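Local coordinates for UPF0141 protein yjdB (Campylobacter jejuni subsp. jejuni HB93-13, PDB 4TN0) that probably transfers phosphoethanolamine to its targets in the periplasm through a zinc-dependent alkaline phosphatase-like domain, and is required for polymyxin resistance and motility, at residues S220-S225 against I253-W258; T4-A9 against V291-Y296; F104-G109 against Q122-D127; N141-Q146 against K212-Y217; F169-P174 against T196-D201. All blocks are in the same frame, centred on the assembly; numbering follows the deposited sequence.

Interaction 1: residues S220-S225 against I253-W258; sequences SLFYLS and IPAIFW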
# COMPACT_ATOMS: atom_id res chain seq x y z
N SER A 220 -11.90 5.01 -5.51
CA SER A 220 -11.01 3.88 -5.66
C SER A 220 -10.18 3.64 -4.41
O SER A 220 -9.81 4.58 -3.70
CB SER A 220 -10.10 4.09 -6.86
OG SER A 220 -10.86 4.22 -8.04
N LEU A 221 -9.93 2.36 -4.13
CA LEU A 221 -8.96 1.95 -3.12
C LEU A 221 -7.76 1.26 -3.78
O LEU A 221 -7.93 0.30 -4.57
CB LEU A 221 -9.60 1.03 -2.09
CG LEU A 221 -8.62 0.28 -1.18
CD1 LEU A 221 -7.84 1.24 -0.30
CD2 LEU A 221 -9.37 -0.73 -0.31
N PHE A 222 -6.56 1.74 -3.48
CA PHE A 222 -5.36 1.03 -3.87
C PHE A 222 -4.51 0.77 -2.64
O PHE A 222 -4.16 1.70 -1.89
CB PHE A 222 -4.54 1.79 -4.93
CG PHE A 222 -3.43 0.96 -5.52
CD1 PHE A 222 -3.71 -0.26 -6.10
CD2 PHE A 222 -2.12 1.39 -5.46
CE1 PHE A 222 -2.69 -1.05 -6.62
CE2 PHE A 222 -1.11 0.63 -5.98
CZ PHE A 222 -1.40 -0.60 -6.56
N TYR A 223 -4.23 -0.52 -2.41
CA TYR A 223 -3.43 -0.99 -1.28
C TYR A 223 -2.19 -1.75 -1.75
O TYR A 223 -2.30 -2.66 -2.58
CB TYR A 223 -4.27 -1.89 -0.36
CG TYR A 223 -3.46 -2.82 0.54
CD1 TYR A 223 -3.33 -4.17 0.22
CD2 TYR A 223 -2.85 -2.37 1.71
CE1 TYR A 223 -2.61 -5.03 1.02
CE2 TYR A 223 -2.10 -3.24 2.52
CZ TYR A 223 -2.00 -4.57 2.17
OH TYR A 223 -1.28 -5.46 2.94
N LEU A 224 -1.03 -1.39 -1.21
CA LEU A 224 0.18 -2.19 -1.42
C LEU A 224 1.09 -2.15 -0.20
O LEU A 224 1.07 -1.19 0.58
CB LEU A 224 0.97 -1.74 -2.66
CG LEU A 224 1.69 -0.39 -2.68
CD1 LEU A 224 2.53 -0.29 -3.95
CD2 LEU A 224 0.74 0.80 -2.57
N SER A 225 1.90 -3.18 -0.04
CA SER A 225 2.81 -3.22 1.09
C SER A 225 4.12 -2.55 0.71
O SER A 225 4.43 -2.43 -0.48
CB SER A 225 3.06 -4.66 1.52
OG SER A 225 3.76 -4.67 2.75
N ILE A 253 5.20 -8.68 -2.92
CA ILE A 253 4.19 -8.05 -2.07
C ILE A 253 2.80 -8.15 -2.67
O ILE A 253 2.65 -8.30 -3.88
CB ILE A 253 4.49 -6.54 -1.84
CG1 ILE A 253 4.84 -5.87 -3.18
CG2 ILE A 253 5.60 -6.34 -0.83
CD1 ILE A 253 4.93 -4.37 -3.13
N PRO A 254 1.77 -8.00 -1.82
CA PRO A 254 0.41 -7.89 -2.33
C PRO A 254 0.12 -6.51 -2.89
O PRO A 254 0.65 -5.50 -2.41
CB PRO A 254 -0.43 -8.14 -1.07
CG PRO A 254 0.40 -7.53 -0.00
CD PRO A 254 1.80 -7.97 -0.35
N ALA A 255 -0.73 -6.46 -3.91
CA ALA A 255 -1.32 -5.22 -4.33
C ALA A 255 -2.79 -5.51 -4.62
O ALA A 255 -3.12 -6.53 -5.24
CB ALA A 255 -0.61 -4.64 -5.55
N ILE A 256 -3.65 -4.64 -4.10
CA ILE A 256 -5.09 -4.82 -4.18
C ILE A 256 -5.78 -3.54 -4.67
O ILE A 256 -5.52 -2.45 -4.14
CB ILE A 256 -5.69 -5.20 -2.81
CG1 ILE A 256 -5.30 -6.63 -2.44
CG2 ILE A 256 -7.21 -5.04 -2.79
CD1 ILE A 256 -5.63 -6.97 -0.96
N PHE A 257 -6.66 -3.67 -5.66
CA PHE A 257 -7.41 -2.52 -6.17
C PHE A 257 -8.91 -2.72 -6.12
O PHE A 257 -9.42 -3.81 -6.40
CB PHE A 257 -7.01 -2.17 -7.61
CG PHE A 257 -7.80 -1.02 -8.20
CD1 PHE A 257 -7.54 0.29 -7.81
CD2 PHE A 257 -8.80 -1.25 -9.13
CE1 PHE A 257 -8.26 1.34 -8.34
CE2 PHE A 257 -9.52 -0.20 -9.66
CZ PHE A 257 -9.25 1.10 -9.26
N TRP A 258 -9.61 -1.67 -5.75
CA TRP A 258 -11.06 -1.67 -5.83
C TRP A 258 -11.56 -0.31 -6.29
O TRP A 258 -10.99 0.73 -5.93
CB TRP A 258 -11.68 -2.04 -4.48
CG TRP A 258 -13.17 -1.99 -4.49
CD1 TRP A 258 -14.02 -3.03 -4.76
CD2 TRP A 258 -14.00 -0.86 -4.21
NE1 TRP A 258 -15.32 -2.61 -4.68
CE2 TRP A 258 -15.34 -1.28 -4.34
CE3 TRP A 258 -13.75 0.47 -3.88
CZ2 TRP A 258 -16.41 -0.43 -4.14
CZ3 TRP A 258 -14.82 1.32 -3.68
CH2 TRP A 258 -16.13 0.87 -3.81
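Two central strands of the alkaline phosphatase-like sheet run antiparallel here, 220-224 against 253-258. Leu221 pairs with Trp258 and Tyr223 with Ile256 as hydrogen-bonded pairs; Tyr223 N to Ile256 O (2.9 Å) is nearly straight at 171°, and all four N-H groups lie in the plane of the carbonyl they meet. Phe222 and Leu224 face Phe257 and Ala255 as non-hydrogen-bonded pairs. On the Tyr223 side of the sheet, the ring, its CG anti to the backbone N, sets CD1 3.8 Å from Ile256 CD1, while Ile256 CB lies at the ring edge. On the other side Phe222 and Phe257 cross at about a right angle, Phe222 CD1 meeting Phe257 CB at 4.1 Å. Helix 186-211 packs over Leu221, Tyr223 and Trp258, and helix 264-271 over Phe257. Tyr223 OH bonds to Tyr33; Ser225 OG is within bonding range of the backbone oxygens of Ala28 and of the zinc ligand His227, its one proton shared or alternating. At the far end Phe257 CE1 touches Ser220 CB at 3.6 Å.

Interaction 2: residues T4-A9 against V291-Y296; sequences TIANDA and VKTSVY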
# COMPACT_ATOMS: atom_id res chain seq x y z
N THR A 4 12.85 20.33 -7.64
CA THR A 4 11.44 20.18 -7.99
C THR A 4 11.36 19.29 -9.21
O THR A 4 12.32 19.21 -9.98
CB THR A 4 10.75 21.55 -8.30
OG1 THR A 4 11.42 22.20 -9.39
CG2 THR A 4 10.77 22.45 -7.08
N ILE A 5 10.24 18.60 -9.39
CA ILE A 5 10.11 17.73 -10.55
C ILE A 5 8.79 17.97 -11.23
O ILE A 5 7.90 18.59 -10.65
CB ILE A 5 10.22 16.23 -10.20
CG1 ILE A 5 9.03 15.79 -9.34
CG2 ILE A 5 11.55 15.91 -9.52
CD1 ILE A 5 8.84 14.28 -9.35
N ALA A 6 8.66 17.44 -12.45
CA ALA A 6 7.46 17.62 -13.25
C ALA A 6 7.02 19.09 -13.24
O ALA A 6 5.89 19.42 -12.89
CB ALA A 6 6.34 16.72 -12.71
N ASN A 7 7.93 19.96 -13.65
CA ASN A 7 7.70 21.40 -13.57
C ASN A 7 6.62 21.87 -14.57
O ASN A 7 6.08 22.96 -14.44
CB ASN A 7 9.00 22.17 -13.80
CG ASN A 7 10.06 21.85 -12.75
OD1 ASN A 7 9.80 21.89 -11.55
ND2 ASN A 7 11.29 21.60 -13.20
N ASP A 8 6.33 21.03 -15.57
CA ASP A 8 5.33 21.31 -16.59
C ASP A 8 3.95 20.72 -16.28
O ASP A 8 3.16 20.51 -17.20
CB ASP A 8 5.79 20.73 -17.92
CG ASP A 8 5.96 19.22 -17.86
OD1 ASP A 8 6.20 18.72 -16.75
OD2 ASP A 8 5.84 18.53 -18.90
N ALA A 9 3.63 20.44 -15.03
CA ALA A 9 2.41 19.65 -14.77
C ALA A 9 1.17 20.51 -14.50
O ALA A 9 1.26 21.61 -13.96
CB ALA A 9 2.65 18.69 -13.59
N VAL A 291 -3.11 14.12 -14.44
CA VAL A 291 -2.07 15.14 -14.46
C VAL A 291 -1.34 15.11 -15.81
O VAL A 291 -0.81 14.07 -16.22
CB VAL A 291 -1.05 14.98 -13.31
CG1 VAL A 291 0.10 15.96 -13.47
CG2 VAL A 291 -1.73 15.21 -11.96
N LYS A 292 -1.32 16.25 -16.49
CA LYS A 292 -0.66 16.32 -17.79
C LYS A 292 0.78 16.77 -17.57
O LYS A 292 1.03 17.83 -17.01
CB LYS A 292 -1.41 17.28 -18.74
CG LYS A 292 -2.83 16.81 -19.12
CD LYS A 292 -2.80 15.49 -19.90
CE LYS A 292 -4.20 14.95 -20.25
NZ LYS A 292 -4.97 15.77 -21.23
N THR A 293 1.72 15.93 -18.00
CA THR A 293 3.14 16.20 -17.82
C THR A 293 3.94 15.18 -18.61
O THR A 293 3.45 14.08 -18.89
CB THR A 293 3.57 16.14 -16.31
OG1 THR A 293 5.00 16.26 -16.21
CG2 THR A 293 3.13 14.83 -15.65
N SER A 294 5.16 15.54 -18.98
CA SER A 294 6.01 14.67 -19.78
C SER A 294 6.61 13.52 -18.96
O SER A 294 7.03 12.50 -19.52
CB SER A 294 7.13 15.47 -20.43
OG SER A 294 7.94 16.08 -19.45
N VAL A 295 6.65 13.66 -17.64
CA VAL A 295 7.23 12.60 -16.81
C VAL A 295 6.21 11.48 -16.59
O VAL A 295 6.57 10.40 -16.09
CB VAL A 295 7.72 13.12 -15.46
CG1 VAL A 295 8.74 14.22 -15.65
CG2 VAL A 295 6.55 13.58 -14.61
N TYR A 296 4.96 11.74 -16.96
CA TYR A 296 3.94 10.71 -16.93
C TYR A 296 4.21 9.65 -18.00
O TYR A 296 4.33 9.96 -19.19
CB TYR A 296 2.55 11.32 -17.11
CG TYR A 296 1.46 10.30 -17.33
CD1 TYR A 296 0.98 9.54 -16.26
CD2 TYR A 296 0.91 10.10 -18.58
CE1 TYR A 296 -0.02 8.61 -16.45
CE2 TYR A 296 -0.09 9.16 -18.78
CZ TYR A 296 -0.55 8.42 -17.71
OH TYR A 296 -1.54 7.49 -17.90
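The flat group at the centre is the Asp8 carboxylate, which Thr293 OG1 approaches from above, while Ser294 N comes in on a lone pair. Thr293 OG1 donates to Asp8 OD1 at 2.8 Å, coming in 32° out of the carboxylate plane. Ser294 N reaches Asp8 OD2 at 3.1 Å on the syn lone pair, the side of the other oxygen, and Ser294 OG adds a weak bond to the same atom. Asp8 gets there with CG in the crowded position between the backbone N and the carbonyl carbon (chi1 62°), on a type I beta turn that runs from Ala6 to Ala9. Thr293 OG1, anti to its own backbone N, also takes a weak bond from Val295 N.

Small apolar groups fill in beside the carboxylate. Ala6 CB rests on Val295 CG2 at 3.7 Å, and Ala9 CB lies at 3.7 Å from Val291 CG1; Ala9 CA also sends a C-H contact to Lys292 O. Helix 90-96 backs Ala6 and Val291 through Val93, while Phe282 of helix 281-288 touches Val295. The N-terminal loop is thus joined to the loop after helix 281-288. With two good donors, one weak one and no cation among its partners in the two segments, the carboxylate is probably ionised, its charge, shared by OD1 and OD2, probably stabilised by the hydroxyl and backbone N-H donors.

Interaction 3: residues F104-G109 against Q122-D127; sequences FDNNSG and QKLSSD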
# COMPACT_ATOMS: atom_id res chain seq x y z
N PHE A 104 -2.58 10.26 6.51
CA PHE A 104 -2.75 9.84 7.91
C PHE A 104 -1.84 8.64 8.24
O PHE A 104 -1.97 7.56 7.66
CB PHE A 104 -4.22 9.49 8.18
CG PHE A 104 -5.18 10.60 7.88
CD1 PHE A 104 -4.90 11.90 8.27
CD2 PHE A 104 -6.36 10.35 7.19
CE1 PHE A 104 -5.78 12.94 7.98
CE2 PHE A 104 -7.25 11.39 6.90
CZ PHE A 104 -6.95 12.68 7.30
N ASP A 105 -0.92 8.83 9.20
CA ASP A 105 0.15 7.87 9.43
C ASP A 105 0.10 7.23 10.81
O ASP A 105 0.22 7.91 11.83
CB ASP A 105 1.50 8.57 9.24
CG ASP A 105 2.62 7.60 8.88
OD1 ASP A 105 2.86 6.67 9.66
OD2 ASP A 105 3.21 7.75 7.79
N ASN A 106 -0.06 5.91 10.83
CA ASN A 106 -0.06 5.13 12.07
C ASN A 106 1.22 4.27 12.20
O ASN A 106 1.37 3.47 13.13
CB ASN A 106 -1.29 4.24 12.14
CG ASN A 106 -1.51 3.65 13.53
OD1 ASN A 106 -1.31 4.33 14.53
ND2 ASN A 106 -1.93 2.38 13.60
N ASN A 107 2.13 4.44 11.25
CA ASN A 107 3.33 3.63 11.20
C ASN A 107 4.42 4.13 12.15
O ASN A 107 4.75 5.32 12.15
CB ASN A 107 3.84 3.58 9.77
CG ASN A 107 4.88 2.52 9.57
OD1 ASN A 107 6.05 2.73 9.85
ND2 ASN A 107 4.44 1.35 9.13
N SER A 108 5.00 3.22 12.93
CA SER A 108 5.99 3.61 13.94
C SER A 108 7.21 4.32 13.34
O SER A 108 7.94 4.99 14.06
CB SER A 108 6.46 2.39 14.74
OG SER A 108 7.12 1.43 13.94
N GLY A 109 7.41 4.17 12.04
CA GLY A 109 8.54 4.78 11.38
C GLY A 109 8.29 6.11 10.71
O GLY A 109 9.22 6.75 10.24
N GLN A 122 -1.30 13.75 9.49
CA GLN A 122 -1.46 13.42 10.90
C GLN A 122 -0.63 12.22 11.33
O GLN A 122 -0.59 11.21 10.62
CB GLN A 122 -2.94 13.16 11.19
CG GLN A 122 -3.32 13.19 12.66
CD GLN A 122 -4.84 13.23 12.85
OE1 GLN A 122 -5.58 13.58 11.92
NE2 GLN A 122 -5.30 12.90 14.05
N LYS A 123 0.00 12.31 12.49
CA LYS A 123 0.66 11.13 13.04
C LYS A 123 -0.10 10.60 14.24
O LYS A 123 -0.36 11.30 15.21
CB LYS A 123 2.12 11.42 13.45
CG LYS A 123 3.14 11.50 12.30
CD LYS A 123 2.96 12.72 11.41
CE LYS A 123 4.06 12.82 10.36
NZ LYS A 123 3.92 14.11 9.67
N LEU A 124 -0.46 9.33 14.14
CA LEU A 124 -1.17 8.66 15.20
C LEU A 124 -0.14 7.90 16.05
O LEU A 124 1.06 7.87 15.73
CB LEU A 124 -2.25 7.72 14.64
CG LEU A 124 -3.51 8.33 14.01
CD1 LEU A 124 -3.21 8.96 12.67
CD2 LEU A 124 -4.59 7.28 13.85
N SER A 125 -0.62 7.27 17.12
CA SER A 125 0.25 6.71 18.15
C SER A 125 0.89 5.36 17.83
O SER A 125 1.62 4.82 18.67
CB SER A 125 -0.54 6.57 19.43
OG SER A 125 -1.69 5.78 19.14
N SER A 126 0.60 4.81 16.65
CA SER A 126 1.04 3.46 16.22
C SER A 126 0.46 2.31 17.05
O SER A 126 1.11 1.27 17.25
CB SER A 126 2.57 3.38 16.23
OG SER A 126 3.09 4.44 15.44
N ASP A 127 -0.77 2.49 17.52
CA ASP A 127 -1.55 1.39 18.09
C ASP A 127 -2.38 0.75 17.00
O ASP A 127 -1.95 0.72 15.85
CB ASP A 127 -2.41 1.87 19.26
CG ASP A 127 -1.58 2.21 20.47
OD1 ASP A 127 -0.85 1.30 20.96
OD2 ASP A 127 -1.61 3.39 20.90
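Phe104 starts the contact on a parallel strand pair: its CD1 touches Gln122 CB at 3.7 Å, with the ring and the Gln122 amide planes nearly perpendicular. Asp105 carries the ladder, its N bonding to Gln122 O at 2.8 Å and its O receiving Leu124 N almost straight at 178°. The Asp105 side chain turns elsewhere: OD1 takes Asn107 N on its anti lone pair in an Asx turn, and OD2 binds His152 and Trp103. Past the strand, Asn106 extends its amide, CG anti to the backbone N, across the turn at 124-127. Asn106 ND2 donates to Asp127 O at 2.8 Å and OD1 receives a weak bond from Ser126 N, while Ser126 OG donates to Asn106 O from well above its carbonyl plane. Asn107 turns its back on 122-127; its ND2 bonds to Leu153 O and the zinc ligand Glu26, and OD1 closes a second Asx turn on Gly109 N. The zinc site lies on loops at the strands' C-terminal ends, as in the alkaline phosphatase-like fold.

Interaction 4: residues N141-Q146 against K212-Y217; sequences NHLSDQ and KEQKSY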
# COMPACT_ATOMS: atom_id res chain seq x y z
N ASN A 141 -16.00 14.20 5.32
CA ASN A 141 -16.98 15.28 5.42
C ASN A 141 -16.48 16.53 4.69
O ASN A 141 -17.26 17.23 4.04
CB ASN A 141 -17.32 15.60 6.89
CG ASN A 141 -18.19 14.52 7.55
OD1 ASN A 141 -18.93 13.80 6.88
ND2 ASN A 141 -18.10 14.41 8.88
N HIS A 142 -15.17 16.79 4.77
CA HIS A 142 -14.58 17.96 4.13
C HIS A 142 -13.82 17.64 2.84
O HIS A 142 -12.68 18.08 2.66
CB HIS A 142 -13.65 18.70 5.09
CG HIS A 142 -14.25 18.97 6.43
ND1 HIS A 142 -14.55 17.98 7.34
CD2 HIS A 142 -14.59 20.14 7.03
CE1 HIS A 142 -15.05 18.52 8.44
NE2 HIS A 142 -15.08 19.83 8.28
N LEU A 143 -14.46 16.91 1.94
CA LEU A 143 -13.87 16.57 0.65
C LEU A 143 -13.92 17.75 -0.34
O LEU A 143 -14.69 18.69 -0.16
CB LEU A 143 -14.58 15.36 0.03
CG LEU A 143 -14.44 13.98 0.66
CD1 LEU A 143 -15.02 12.93 -0.27
CD2 LEU A 143 -12.98 13.66 1.01
N SER A 144 -13.07 17.70 -1.36
CA SER A 144 -13.13 18.60 -2.51
C SER A 144 -13.59 17.81 -3.73
O SER A 144 -14.20 16.75 -3.59
CB SER A 144 -11.78 19.27 -2.79
OG SER A 144 -11.29 19.92 -1.63
N ASP A 145 -13.29 18.31 -4.93
CA ASP A 145 -13.79 17.67 -6.14
C ASP A 145 -12.89 16.50 -6.51
O ASP A 145 -13.38 15.48 -7.01
CB ASP A 145 -13.88 18.67 -7.31
CG ASP A 145 -14.80 19.87 -7.03
OD1 ASP A 145 -15.03 20.22 -5.85
OD2 ASP A 145 -15.27 20.48 -8.01
N GLN A 146 -11.59 16.65 -6.25
CA GLN A 146 -10.60 15.57 -6.42
C GLN A 146 -9.75 15.41 -5.16
O GLN A 146 -9.11 16.37 -4.69
CB GLN A 146 -9.72 15.83 -7.64
CG GLN A 146 -10.26 15.30 -8.95
CD GLN A 146 -11.03 16.33 -9.75
OE1 GLN A 146 -10.85 17.54 -9.59
NE2 GLN A 146 -11.90 15.85 -10.62
N LYS A 212 -18.62 3.02 -0.38
CA LYS A 212 -19.91 2.80 -1.02
C LYS A 212 -20.95 3.81 -0.52
O LYS A 212 -21.96 4.03 -1.17
CB LYS A 212 -20.35 1.35 -0.88
CG LYS A 212 -19.39 0.42 -1.61
CD LYS A 212 -19.72 -1.05 -1.44
CE LYS A 212 -20.02 -1.68 -2.81
NZ LYS A 212 -19.00 -2.70 -3.24
N GLU A 213 -20.70 4.41 0.63
CA GLU A 213 -21.60 5.43 1.13
C GLU A 213 -21.27 6.77 0.50
O GLU A 213 -21.97 7.76 0.70
CB GLU A 213 -21.45 5.55 2.64
CG GLU A 213 -22.00 4.42 3.46
CD GLU A 213 -21.82 4.71 4.93
OE1 GLU A 213 -21.94 5.89 5.31
OE2 GLU A 213 -21.50 3.77 5.68
N GLN A 214 -20.20 6.80 -0.29
CA GLN A 214 -19.80 8.03 -0.96
C GLN A 214 -19.94 8.01 -2.48
O GLN A 214 -18.94 8.15 -3.19
CB GLN A 214 -18.34 8.35 -0.60
CG GLN A 214 -18.09 8.67 0.86
CD GLN A 214 -18.71 9.99 1.27
OE1 GLN A 214 -18.82 10.89 0.44
NE2 GLN A 214 -19.11 10.12 2.54
N LYS A 215 -21.15 7.83 -3.00
CA LYS A 215 -21.33 7.66 -4.44
C LYS A 215 -21.60 8.97 -5.17
O LYS A 215 -21.93 8.99 -6.36
CB LYS A 215 -22.36 6.58 -4.77
CG LYS A 215 -21.90 5.22 -4.22
CD LYS A 215 -20.54 4.84 -4.84
CE LYS A 215 -20.02 3.48 -4.42
NZ LYS A 215 -21.01 2.37 -4.56
N SER A 216 -21.48 10.08 -4.44
CA SER A 216 -21.48 11.38 -5.08
C SER A 216 -20.16 11.48 -5.87
O SER A 216 -19.98 12.37 -6.70
CB SER A 216 -21.61 12.49 -4.03
OG SER A 216 -21.53 13.78 -4.61
N TYR A 217 -19.25 10.55 -5.57
CA TYR A 217 -17.89 10.48 -6.11
C TYR A 217 -17.56 9.18 -6.84
O TYR A 217 -18.19 8.14 -6.64
CB TYR A 217 -16.87 10.65 -4.99
CG TYR A 217 -16.77 12.03 -4.41
CD1 TYR A 217 -15.81 12.92 -4.87
CD2 TYR A 217 -17.61 12.44 -3.39
CE1 TYR A 217 -15.68 14.18 -4.33
CE2 TYR A 217 -17.50 13.71 -2.84
CZ TYR A 217 -16.53 14.58 -3.32
OH TYR A 217 -16.41 15.84 -2.78
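Tyr217 lays one face of its ring under Leu143, whose CD1 sits 3.6 Å above the plane, offset toward the rim. This is a CH-pi contact, with CD1 4.0 Å from the ring centroid and 24° off the normal. The methyl lies nearest the CE2 side, at 3.7 Å from Tyr217 CE2, and Leu143 CB comes within 3.4 Å of Tyr217 OH. Both side chains hold CG anti to their own carbonyl carbon (chi1 -69° for Leu143, -71° for Tyr217), and they cross obliquely.

At the ring edge the backbone takes over. Tyr217 OH donates to Ser144 O at 2.5 Å, meeting the carbonyl from above its plane, while Ser144 O itself lies in the plane of the ring. The phenol is therefore pinned at its tip and covered by a methyl on one face, which limits how it can turn. Ser144 is itself held, OG bonding to Asp100 and N to Asn147 OD1. Leu143 also touches Leu19 of strand 18-24. The arrangement joins two connections of the alpha/beta sandwich, the loop from helix 133-139 into strand 146-152 and the loop from helix 186-211 into strand 218-224.

Interaction 5: residues F169-P174 against T196-D201; sequences FKKFTP and TLLYTD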
# COMPACT_ATOMS: atom_id res chain seq x y z
N PHE A 169 -9.64 -10.58 16.11
CA PHE A 169 -9.05 -11.10 14.86
C PHE A 169 -7.92 -12.09 15.11
O PHE A 169 -7.13 -12.39 14.22
CB PHE A 169 -8.58 -9.94 13.97
CG PHE A 169 -9.71 -9.08 13.46
CD1 PHE A 169 -10.49 -9.51 12.40
CD2 PHE A 169 -10.03 -7.89 14.08
CE1 PHE A 169 -11.56 -8.75 11.94
CE2 PHE A 169 -11.09 -7.12 13.63
CZ PHE A 169 -11.86 -7.55 12.57
N LYS A 170 -7.85 -12.61 16.33
CA LYS A 170 -6.99 -13.74 16.67
C LYS A 170 -7.69 -14.98 16.17
O LYS A 170 -8.08 -15.83 16.96
CB LYS A 170 -6.75 -13.80 18.19
CG LYS A 170 -5.68 -14.79 18.70
CD LYS A 170 -5.45 -14.62 20.23
CE LYS A 170 -4.49 -15.68 20.75
NZ LYS A 170 -4.02 -15.45 22.15
N LYS A 171 -7.85 -15.10 14.86
CA LYS A 171 -8.69 -16.15 14.29
C LYS A 171 -7.91 -17.42 14.02
O LYS A 171 -8.48 -18.51 14.01
CB LYS A 171 -9.38 -15.63 13.02
CG LYS A 171 -10.42 -16.57 12.38
CD LYS A 171 -11.44 -15.76 11.57
CE LYS A 171 -12.12 -16.58 10.47
NZ LYS A 171 -12.80 -15.69 9.47
N PHE A 172 -6.60 -17.29 13.80
CA PHE A 172 -5.74 -18.45 13.51
C PHE A 172 -4.87 -18.80 14.73
O PHE A 172 -4.14 -17.96 15.25
CB PHE A 172 -4.88 -18.17 12.28
CG PHE A 172 -5.67 -17.66 11.09
CD1 PHE A 172 -6.77 -18.35 10.63
CD2 PHE A 172 -5.29 -16.49 10.44
CE1 PHE A 172 -7.50 -17.89 9.53
CE2 PHE A 172 -6.02 -16.01 9.34
CZ PHE A 172 -7.12 -16.71 8.88
N THR A 173 -5.00 -20.04 15.22
CA THR A 173 -4.36 -20.45 16.48
C THR A 173 -3.72 -21.85 16.39
O THR A 173 -4.18 -22.69 15.62
CB THR A 173 -5.39 -20.44 17.66
OG1 THR A 173 -6.50 -21.27 17.32
CG2 THR A 173 -5.90 -19.00 17.95
N PRO A 174 -2.69 -22.14 17.21
CA PRO A 174 -2.10 -21.30 18.27
C PRO A 174 -1.28 -20.13 17.69
O PRO A 174 -1.05 -20.12 16.49
CB PRO A 174 -1.21 -22.28 19.03
CG PRO A 174 -0.81 -23.31 17.98
CD PRO A 174 -2.01 -23.44 17.07
N THR A 196 -2.42 -10.84 11.39
CA THR A 196 -2.16 -9.44 11.10
C THR A 196 -2.63 -9.10 9.69
O THR A 196 -3.09 -7.99 9.44
CB THR A 196 -0.66 -9.07 11.21
OG1 THR A 196 0.09 -9.68 10.14
CG2 THR A 196 -0.12 -9.54 12.51
N LEU A 197 -2.52 -10.06 8.78
CA LEU A 197 -2.99 -9.87 7.40
C LEU A 197 -4.52 -9.79 7.35
O LEU A 197 -5.09 -8.98 6.61
CB LEU A 197 -2.48 -11.01 6.51
CG LEU A 197 -0.96 -11.12 6.27
CD1 LEU A 197 -0.62 -12.31 5.40
CD2 LEU A 197 -0.39 -9.85 5.64
N LEU A 198 -5.16 -10.66 8.14
CA LEU A 198 -6.61 -10.72 8.27
C LEU A 198 -7.15 -9.39 8.77
O LEU A 198 -8.11 -8.84 8.22
CB LEU A 198 -7.01 -11.85 9.21
CG LEU A 198 -8.49 -12.20 9.31
CD1 LEU A 198 -8.97 -12.71 7.96
CD2 LEU A 198 -8.67 -13.27 10.38
N TYR A 199 -6.52 -8.87 9.81
CA TYR A 199 -6.93 -7.59 10.37
C TYR A 199 -6.80 -6.49 9.33
O TYR A 199 -7.70 -5.68 9.15
CB TYR A 199 -6.10 -7.27 11.60
CG TYR A 199 -6.46 -5.98 12.31
CD1 TYR A 199 -7.78 -5.68 12.63
CD2 TYR A 199 -5.48 -5.09 12.72
CE1 TYR A 199 -8.11 -4.52 13.31
CE2 TYR A 199 -5.79 -3.92 13.39
CZ TYR A 199 -7.11 -3.65 13.70
OH TYR A 199 -7.42 -2.49 14.37
N THR A 200 -5.67 -6.47 8.62
CA THR A 200 -5.48 -5.52 7.54
C THR A 200 -6.52 -5.75 6.45
O THR A 200 -7.06 -4.78 5.90
CB THR A 200 -4.06 -5.61 6.95
OG1 THR A 200 -3.13 -5.07 7.89
CG2 THR A 200 -3.96 -4.80 5.66
N ASP A 201 -6.83 -7.00 6.14
CA ASP A 201 -7.85 -7.28 5.13
C ASP A 201 -9.22 -6.69 5.54
O ASP A 201 -9.88 -6.02 4.74
CB ASP A 201 -7.96 -8.79 4.90
CG ASP A 201 -8.65 -9.12 3.59
OD1 ASP A 201 -7.99 -9.08 2.53
OD2 ASP A 201 -9.85 -9.46 3.61
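The long helix 186-211 is met on one side by the loop 169-174, which precedes it in the chain, and the contact is made by side chains with no hydrogen bond between the two segments. Leu198 and Tyr199 present themselves from the helix. Leu198, CG anti to the backbone N, pushes CD2 into the loop, where it meets Lys171 CB at 3.6 Å and Lys171 CD a little farther on. The same methyl, Leu198 CD2, touches Phe172 CE2 at 4.0 Å, so one methyl touches both the lysine chain and the phenyl ring.

Helix 186-211 belongs to the layer flanking the central sheet of the alkaline phosphatase-like fold, and two neighbouring residues of it, Leu198 and Tyr199, offer the partners. Tyr199 brings CD1 to 3.5 Å from Phe169 CD2. The rings are tilted at 43° with centroids 5.3 Å apart, an oblique pairing. The Tyr199 hydroxyl is engaged by Glu130, and Phe169 also meets the ring of Tyr202. Phe172 N bonds to Asn195 OD1 of the helix. Lys171, extended beyond CG, crosses Leu198 at about a right angle and makes a cation-pi contact with Phe45.

In the fold
Interactions 1 and 3 lie on the same mixed sheet, the first near its middle and the second at its edge strand 120-123, with centres about 19 Å apart. Both reach toward the zinc site of Glu26, the phosphothreonine Thr65, Asp226 and His227: the Ser225 side chain is about 7 Å from the metal and that of Asn107 about 6 Å. Interaction 5 touches interaction 1, Thr200 CG2 packing 3.9 Å from Tyr223 OH, and helix 186-211 leads on to interaction 4, where Lys212 NZ lies 3.6 Å from Trp258 CZ2. Interaction 2 joins a segment near the N-terminus to one late in the chain, its centre about 42 Å from that of interaction 5, across the chain's centre.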